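Uric acid degradation bifunctional protein PucL (Bacillus subtilis, PDB 6A4M) probably catalyses the oxidation of uric acid by molecular oxygen and, as a bifunctional protein, the decarboxylation of a later intermediate of urate breakdown. Local coordinates at residues A[76-81]-A[88-93]; A[94-99]-A[151-156]. All coordinates share one frame; numbering follows the deposited sequence.

Interaction 1 of 2, residues A[76-81]-A[88-93]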
loop_
_atom_site.group_PDB
_atom_site.type_symbol
_atom_site.label_atom_id
_atom_site.label_comp_id
_atom_site.label_asym_id
_atom_site.label_seq_id
_atom_site.Cartn_x
_atom_site.Cartn_y
_atom_site.Cartn_z
ATOM N N LEU A 76 -12.158 -6.956 13.862
ATOM C CA LEU A 76 -10.687 -6.982 13.887
ATOM C C LEU A 76 -10.161 -7.913 14.992
ATOM O O LEU A 76 -9.107 -8.529 14.826
ATOM C CB LEU A 76 -10.096 -5.573 14.050
ATOM C CG LEU A 76 -8.566 -5.459 13.958
ATOM C CD1 LEU A 76 -8.028 -5.942 12.618
ATOM C CD2 LEU A 76 -8.128 -4.028 14.204
ATOM N N ALA A 77 -10.893 -8.009 16.104
ATOM C CA ALA A 77 -10.565 -8.948 17.185
ATOM C C ALA A 77 -10.772 -10.419 16.793
ATOM O O ALA A 77 -9.926 -11.260 17.094
ATOM C CB ALA A 77 -11.354 -8.620 18.449
ATOM N N SER A 78 -11.887 -10.726 16.127
ATOM C CA SER A 78 -12.197 -12.111 15.739
ATOM C C SER A 78 -11.513 -12.572 14.441
ATOM O O SER A 78 -11.464 -13.773 14.171
ATOM C CB SER A 78 -13.713 -12.315 15.634
ATOM O OG SER A 78 -14.278 -11.473 14.651
ATOM N N TYR A 79 -10.997 -11.629 13.650
ATOM C CA TYR A 79 -10.340 -11.931 12.364
ATOM C C TYR A 79 -9.055 -12.740 12.554
ATOM O O TYR A 79 -8.160 -12.309 13.277
ATOM C CB TYR A 79 -10.031 -10.626 11.622
ATOM C CG TYR A 79 -9.220 -10.773 10.356
ATOM C CD1 TYR A 79 -9.717 -11.485 9.265
ATOM C CD2 TYR A 79 -7.964 -10.168 10.231
ATOM C CE1 TYR A 79 -8.983 -11.608 8.094
ATOM C CE2 TYR A 79 -7.222 -10.286 9.065
ATOM C CZ TYR A 79 -7.737 -11.003 7.999
ATOM O OH TYR A 79 -7.006 -11.128 6.845
ATOM N N GLU A 80 -8.977 -13.897 11.895
ATOM C CA GLU A 80 -7.859 -14.841 12.062
ATOM C C GLU A 80 -6.898 -14.915 10.865
ATOM O O GLU A 80 -6.098 -15.849 10.779
ATOM C CB GLU A 80 -8.403 -16.240 12.374
ATOM C CG GLU A 80 -9.391 -16.260 13.530
ATOM C CD GLU A 80 -9.688 -17.647 14.071
ATOM O OE1 GLU A 80 -8.917 -18.596 13.814
ATOM O OE2 GLU A 80 -10.704 -17.781 14.783
ATOM N N GLY A 81 -6.968 -13.932 9.963
ATOM C CA GLY A 81 -6.071 -13.846 8.808
ATOM C C GLY A 81 -4.862 -12.962 9.076
ATOM O O GLY A 81 -4.669 -12.479 10.197
ATOM N N LEU A 88 -10.773 -6.712 5.309
ATOM C CA LEU A 88 -11.851 -5.999 4.615
ATOM C C LEU A 88 -12.843 -6.973 3.976
ATOM O O LEU A 88 -14.049 -6.760 4.053
ATOM C CB LEU A 88 -11.284 -5.040 3.554
ATOM C CG LEU A 88 -10.393 -3.888 4.041
ATOM C CD1 LEU A 88 -10.006 -3.006 2.863
ATOM C CD2 LEU A 88 -11.055 -3.065 5.135
ATOM N N HIS A 89 -12.322 -8.034 3.354
ATOM C CA HIS A 89 -13.139 -9.117 2.783
ATOM C C HIS A 89 -14.018 -9.793 3.840
ATOM O O HIS A 89 -15.205 -10.029 3.606
ATOM C CB HIS A 89 -12.229 -10.142 2.094
ATOM C CG HIS A 89 -12.956 -11.300 1.486
ATOM N ND1 HIS A 89 -12.913 -12.568 2.023
ATOM C CD2 HIS A 89 -13.728 -11.388 0.378
ATOM C CE1 HIS A 89 -13.629 -13.386 1.274
ATOM N NE2 HIS A 89 -14.134 -12.695 0.268
ATOM N N TYR A 90 -13.420 -10.090 4.994
ATOM C CA TYR A 90 -14.142 -10.612 6.159
ATOM C C TYR A 90 -15.291 -9.677 6.536
ATOM O O TYR A 90 -16.455 -10.073 6.487
ATOM C CB TYR A 90 -13.157 -10.789 7.328
ATOM C CG TYR A 90 -13.722 -11.282 8.648
ATOM C CD1 TYR A 90 -14.677 -12.302 8.703
ATOM C CD2 TYR A 90 -13.254 -10.759 9.855
ATOM C CE1 TYR A 90 -15.166 -12.765 9.923
ATOM C CE2 TYR A 90 -13.738 -11.216 11.074
ATOM C CZ TYR A 90 -14.689 -12.220 11.107
ATOM O OH TYR A 90 -15.165 -12.656 12.325
ATOM N N VAL A 91 -14.951 -8.425 6.841
ATOM C CA VAL A 91 -15.928 -7.411 7.267
ATOM C C VAL A 91 -17.020 -7.186 6.206
ATOM O O VAL A 91 -18.201 -7.080 6.551
ATOM C CB VAL A 91 -15.227 -6.073 7.654
ATOM C CG1 VAL A 91 -16.230 -4.949 7.898
ATOM C CG2 VAL A 91 -14.368 -6.261 8.897
ATOM N N ALA A 92 -16.630 -7.136 4.931
ATOM C CA ALA A 92 -17.579 -6.936 3.826
ATOM C C ALA A 92 -18.626 -8.045 3.782
ATOM O O ALA A 92 -19.826 -7.769 3.772
ATOM C CB ALA A 92 -16.849 -6.861 2.493
ATOM N N HIS A 93 -18.151 -9.292 3.756
ATOM C CA HIS A 93 -19.024 -10.478 3.766
ATOM C C HIS A 93 -19.959 -10.512 4.979
ATOM O O HIS A 93 -21.165 -10.726 4.828
ATOM C CB HIS A 93 -18.198 -11.773 3.712
ATOM C CG HIS A 93 -17.905 -12.243 2.321
ATOM N ND1 HIS A 93 -18.503 -13.357 1.773
ATOM C CD2 HIS A 93 -17.091 -11.744 1.362
ATOM C CE1 HIS A 93 -18.065 -13.527 0.539
ATOM N NE2 HIS A 93 -17.207 -12.561 0.263
#
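Tyr-79, the residue at which the chain leaves helical geometry after helix 64-78, stands opposite Tyr-90 in the middle of the next helix, their CA atoms 7.4 Å apart. Tyr-90 carries most of the contact and is used at two places. At its far end the phenolic OH meets Ser-78 OG in a hydrogen bond of 2.8 Å, reached at the edge of the ring and in its plane; either hydroxyl could be the donor. Nearer the backbone, Tyr-90 CD2 lies 3.7 Å from Tyr-79 CD1, with Tyr-79 CB equally close to that CD2 atom. The two phenol side chains run past each other in opposite directions. Their planes are inclined by only 27°, but the centroids lie 5.8 Å apart, so the rings are slid along one another and barely overlap. Tyr-90 holds CG anti to its own nitrogen (chi1 178°), which carries the ring out from the helix toward the end of helix 64-78. A leucine in its place would remove the phenol, is likely to leave Ser-78 OG without this partner, and would probably open a gap beside Tyr-79. Ser-78 OG also makes a weak bond to His-75 O, and the backbone N of Gly-81 lies over the centre of the Tyr-79 ring. The contact thus ties together two successive helices across the short turn between them: His-75 meets the Tyr-90 ring from helix 64-78, while Leu-88 and Ala-92 pack on Leu-107 of strand 104-121 and Leu-144 of strand 139-148.

Interaction 2 of 2, residues A[94-99]-A[151-156]; sequences RFLDTY and NTITIT
Ile-153, at the start of strand 153-169, reaches the last turn of helix 84-98 with both arms of its branched side chain. Its CG2 methyl lies 3.6 Å from Leu-96 CD1, the apolar core of the contact, and CG1 backs this up at 4.0 Å from the same Leu-96 methyl. Ile-153 CD1 comes near carboxylate oxygen OD1 of Asp-97, a touch between a methyl and an acid rather than a polar bond. Chi1 of -65° in Ile-153 sets CG1 beside the backbone N and CG2 anti to it, so that CG2 and CG1 both lie against Leu-96, while CD1, at the end of the CG1 arm, reaches on to the acid. The second carboxylate oxygen is turned to its own helix: Asp-97 OD2 forms a salt bridge with Arg-94 NH1 at 3.2 Å, which probably helps fix the rotation of the acid. One residue further on, Thr-98 OG1 bonds to Arg-94 O at 2.7 Å, with the donor tilted 19° from the carbonyl plane. Further out, Leu-96 also packs on Met-102 and Ile-105, and its carbonyl oxygen accepts a bond from Arg-148 NH2. Strand 153-169 is in turn paired antiparallel with strand 139-148. Helices 64-78 and 84-98, consecutive in the chain and packed against an antiparallel sheet, are consistent with the tunnelling fold (T-fold) of the uricase family, and this contact seats the end of the second helix on strand 153-169 of that sheet.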
loop_
_atom_site.group_PDB
_atom_site.type_symbol
_atom_site.label_atom_id
_atom_site.label_comp_id
_atom_site.label_asym_id
_atom_site.label_seq_id
_atom_site.Cartn_x
_atom_site.Cartn_y
_atom_site.Cartn_z
ATOM N N ARG A 94 -19.397 -10.286 6.166
ATOM C CA ARG A 94 -20.171 -10.332 7.409
ATOM C C ARG A 94 -21.201 -9.204 7.529
ATOM O O ARG A 94 -22.257 -9.413 8.127
ATOM C CB ARG A 94 -19.248 -10.350 8.642
ATOM C CG ARG A 94 -18.290 -11.544 8.741
ATOM C CD ARG A 94 -18.929 -12.883 8.396
ATOM N NE ARG A 94 -20.120 -13.122 9.213
ATOM C CZ ARG A 94 -21.145 -13.917 8.891
ATOM N NH1 ARG A 94 -21.170 -14.602 7.747
ATOM N NH2 ARG A 94 -22.163 -14.033 9.741
ATOM N N PHE A 95 -20.899 -8.029 6.970
ATOM C CA PHE A 95 -21.879 -6.926 6.891
ATOM C C PHE A 95 -23.077 -7.305 6.015
ATOM O O PHE A 95 -24.224 -7.123 6.414
ATOM C CB PHE A 95 -21.248 -5.630 6.344
ATOM C CG PHE A 95 -20.835 -4.641 7.404
ATOM C CD1 PHE A 95 -21.772 -4.122 8.295
ATOM C CD2 PHE A 95 -19.519 -4.187 7.483
ATOM C CE1 PHE A 95 -21.401 -3.198 9.260
ATOM C CE2 PHE A 95 -19.142 -3.260 8.447
ATOM C CZ PHE A 95 -20.084 -2.766 9.336
ATOM N N LEU A 96 -22.796 -7.819 4.821
ATOM C CA LEU A 96 -23.848 -8.226 3.886
ATOM C C LEU A 96 -24.663 -9.421 4.398
ATOM O O LEU A 96 -25.880 -9.459 4.213
ATOM C CB LEU A 96 -23.255 -8.536 2.507
ATOM C CG LEU A 96 -22.649 -7.336 1.765
ATOM C CD1 LEU A 96 -21.753 -7.796 0.624
ATOM C CD2 LEU A 96 -23.733 -6.397 1.248
ATOM N N ASP A 97 -23.999 -10.377 5.050
ATOM C CA ASP A 97 -24.676 -11.560 5.595
ATOM C C ASP A 97 -25.545 -11.293 6.833
ATOM O O ASP A 97 -26.493 -12.043 7.072
ATOM C CB ASP A 97 -23.664 -12.673 5.912
ATOM C CG ASP A 97 -23.085 -13.328 4.659
ATOM O OD1 ASP A 97 -23.669 -13.198 3.563
ATOM O OD2 ASP A 97 -22.037 -13.996 4.779
ATOM N N THR A 98 -25.233 -10.252 7.613
ATOM C CA THR A 98 -25.990 -9.945 8.849
ATOM C C THR A 98 -26.946 -8.737 8.777
ATOM O O THR A 98 -27.754 -8.551 9.687
ATOM C CB THR A 98 -25.051 -9.780 10.066
ATOM O OG1 THR A 98 -24.163 -8.674 9.862
ATOM C CG2 THR A 98 -24.243 -11.055 10.295
ATOM N N TYR A 99 -26.854 -7.931 7.715
ATOM C CA TYR A 99 -27.769 -6.804 7.479
ATOM C C TYR A 99 -28.472 -6.998 6.129
ATOM O O TYR A 99 -27.841 -6.881 5.075
ATOM C CB TYR A 99 -27.001 -5.480 7.482
ATOM C CG TYR A 99 -26.407 -5.096 8.824
ATOM C CD1 TYR A 99 -25.171 -5.603 9.239
ATOM C CD2 TYR A 99 -27.070 -4.208 9.676
ATOM C CE1 TYR A 99 -24.621 -5.247 10.464
ATOM C CE2 TYR A 99 -26.527 -3.847 10.906
ATOM C CZ TYR A 99 -25.302 -4.368 11.294
ATOM O OH TYR A 99 -24.758 -4.014 12.509
ATOM N N ASN A 151 -28.346 -13.555 -4.431
ATOM C CA ASN A 151 -28.242 -14.877 -3.775
ATOM C C ASN A 151 -26.764 -15.204 -3.468
ATOM O O ASN A 151 -26.478 -16.095 -2.664
ATOM C CB ASN A 151 -28.843 -16.037 -4.599
ATOM C CG ASN A 151 -29.032 -17.297 -3.779
ATOM O OD1 ASN A 151 -28.412 -18.328 -4.038
ATOM N ND2 ASN A 151 -29.881 -17.209 -2.770
ATOM N N THR A 152 -25.836 -14.512 -4.137
ATOM C CA THR A 152 -24.406 -14.576 -3.817
ATOM C C THR A 152 -23.800 -13.167 -3.746
ATOM O O THR A 152 -24.350 -12.210 -4.307
ATOM C CB THR A 152 -23.635 -15.451 -4.836
ATOM O OG1 THR A 152 -22.252 -15.522 -4.468
ATOM C CG2 THR A 152 -23.757 -14.908 -6.270
ATOM N N ILE A 153 -22.670 -13.058 -3.051
ATOM C CA ILE A 153 -21.945 -11.795 -2.897
ATOM C C ILE A 153 -20.881 -11.703 -3.996
ATOM O O ILE A 153 -20.065 -12.614 -4.152
ATOM C CB ILE A 153 -21.305 -11.682 -1.490
ATOM C CG1 ILE A 153 -22.401 -11.626 -0.413
ATOM C CG2 ILE A 153 -20.407 -10.448 -1.388
ATOM C CD1 ILE A 153 -21.943 -12.048 0.968
ATOM N N THR A 154 -20.898 -10.598 -4.744
ATOM C CA THR A 154 -19.955 -10.363 -5.845
ATOM C C THR A 154 -19.044 -9.173 -5.518
ATOM O O THR A 154 -19.501 -8.172 -4.960
ATOM C CB THR A 154 -20.678 -10.151 -7.204
ATOM O OG1 THR A 154 -19.708 -9.945 -8.238
ATOM C CG2 THR A 154 -21.640 -8.957 -7.184
ATOM N N ILE A 155 -17.760 -9.303 -5.856
ATOM C CA ILE A 155 -16.778 -8.235 -5.675
ATOM C C ILE A 155 -16.765 -7.368 -6.937
ATOM O O ILE A 155 -16.406 -7.847 -8.013
ATOM C CB ILE A 155 -15.359 -8.802 -5.416
ATOM C CG1 ILE A 155 -15.351 -9.761 -4.212
ATOM C CG2 ILE A 155 -14.345 -7.674 -5.230
ATOM C CD1 ILE A 155 -15.855 -9.166 -2.914
ATOM N N THR A 156 -17.139 -6.097 -6.793
ATOM C CA THR A 156 -17.249 -5.165 -7.939
ATOM C C THR A 156 -15.926 -4.433 -8.198
ATOM O O THR A 156 -15.566 -4.184 -9.354
ATOM C CB THR A 156 -18.445 -4.152 -7.848
ATOM O OG1 THR A 156 -18.035 -2.860 -8.319
ATOM C CG2 THR A 156 -19.011 -3.978 -6.440
#

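How the interactions relate
Helix 84-98 is common to both contacts: its middle supplies Tyr-90 to interaction 1 and its last turn supplies Leu-96 and Asp-97 to interaction 2. The centres lie about 13 Å apart, and the two meet directly where His-93 ND1 packs 3.8 Å from Ile-153 CD1. Interaction 1 joins helix to helix within a short span of chain, whereas interaction 2 bridges 51 intervening residues that are largely strand, so one helix is held by its sequence neighbour and by a distant strand. Both occupy the same side of the chain's centre, about 18 and 25 Å from it, measured between centres.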